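Local coordinates for protein BIS(5'-nucleosyl)-tetraphosphatase (Diadenosine tetraphosphatase), putative (Plasmodium falciparum, PDB 5CFJ) that probably hydrolyses diadenosine tetraphosphate asymmetrically, as a Nudix-fold Ap4A hydrolase, at residues Glu134-Ala137 with Asp138-Lys141. Residues are numbered along the deposited sequence; the frame is centred on the assembly and turned at random.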
# COMPACT_ATOMS: atom_id res chain seq x y z
N GLU A 134 -10.60 5.66 7.74
CA GLU A 134 -9.90 5.62 9.02
C GLU A 134 -8.97 4.43 9.12
O GLU A 134 -7.87 4.55 9.64
CB GLU A 134 -10.90 5.58 10.17
CG GLU A 134 -11.61 6.89 10.38
CD GLU A 134 -12.70 6.84 11.43
OE1 GLU A 134 -12.83 5.80 12.12
OE2 GLU A 134 -13.43 7.84 11.56
N SER A 135 -9.40 3.28 8.61
CA SER A 135 -8.56 2.07 8.68
C SER A 135 -7.18 2.28 8.04
O SER A 135 -6.15 1.90 8.62
CB SER A 135 -9.28 0.90 8.00
OG SER A 135 -9.67 1.22 6.67
N LEU A 136 -7.18 2.90 6.86
CA LEU A 136 -5.94 3.15 6.13
C LEU A 136 -5.12 4.27 6.75
O LEU A 136 -3.89 4.17 6.84
CB LEU A 136 -6.23 3.49 4.67
CG LEU A 136 -6.31 2.33 3.69
CD1 LEU A 136 -6.57 2.85 2.29
CD2 LEU A 136 -5.03 1.51 3.73
N ALA A 137 -5.80 5.34 7.16
CA ALA A 137 -5.11 6.45 7.80
C ALA A 137 -4.35 5.95 9.04
O ALA A 137 -3.15 6.25 9.28
CB ALA A 137 -6.10 7.54 8.17
N ASP A 138 -5.06 5.14 9.81
CA ASP A 138 -4.51 4.61 11.04
C ASP A 138 -3.39 3.63 10.74
O ASP A 138 -2.39 3.61 11.45
CB ASP A 138 -5.60 3.95 11.88
CG ASP A 138 -6.60 4.95 12.41
OD1 ASP A 138 -6.31 6.17 12.35
OD2 ASP A 138 -7.66 4.54 12.90
N LEU A 139 -3.53 2.83 9.67
CA LEU A 139 -2.44 1.97 9.23
C LEU A 139 -1.18 2.79 9.01
O LEU A 139 -0.09 2.38 9.44
CB LEU A 139 -2.83 1.25 7.94
CG LEU A 139 -1.74 0.42 7.26
CD1 LEU A 139 -1.35 -0.79 8.10
CD2 LEU A 139 -2.20 -0.01 5.87
N LEU A 140 -1.30 3.93 8.33
CA LEU A 140 -0.08 4.72 8.08
C LEU A 140 0.55 5.22 9.38
O LEU A 140 1.79 5.17 9.56
CB LEU A 140 -0.37 5.90 7.16
CG LEU A 140 -0.98 5.53 5.81
CD1 LEU A 140 -1.00 6.76 4.90
CD2 LEU A 140 -0.24 4.38 5.17
N LYS A 141 -0.28 5.71 10.30
CA LYS A 141 0.28 6.19 11.56
C LYS A 141 0.96 5.07 12.36
O LYS A 141 2.05 5.25 12.93
CB LYS A 141 -0.80 6.85 12.41
CG LYS A 141 -1.26 8.19 11.89
CD LYS A 141 -2.19 8.86 12.87
CE LYS A 141 -1.54 9.01 14.23
NZ LYS A 141 -0.37 9.95 14.19
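Glu134 to Lys141 form the first two turns of helix 134-147, closed by four successive i to i+4 backbone bonds, from Asp138 N to Glu134 O (2.9 Å), Leu139 N to Ser135 O (3.0 Å), Leu140 N to Leu136 O (3.0 Å) and Lys141 N to Ala137 O (3.1 Å). Leu136 and Leu139, three residues apart, lie side by side and point the same way, meeting through one methyl each, CD2 to CD2 at 3.9 Å. Leu139 reaches this position with CG anti to its own N (chi1 174°). Leu140 takes a different first torsion, with CG anti to the carbonyl carbon and beside the backbone N (chi1 -57°), which lays that CG 3.4 Å from Leu136 O, a carbonyl already engaged by the Leu140 amide. On the polar side, the Asp138 carboxylate folds back beside Glu134 O, with OD2 at 3.3 Å, two acceptors that form no hydrogen bond with each other, while Glu134 O takes its bond from the Asp138 amide. The Glu134 side chain leads away, leaving its OE1 5.4 Å from Asp138 OD2, a like-charge separation that exposure to solvent would probably soften. These first turns are thus amphipathic and pack on the Nudix-fold sheet: Leu136 and Leu139 both touch Tyr98 of strand 92-103, Leu136 also meets Leu85 of strand 76-89, and Leu139 and Leu140 share Leu12 of strand 6-16.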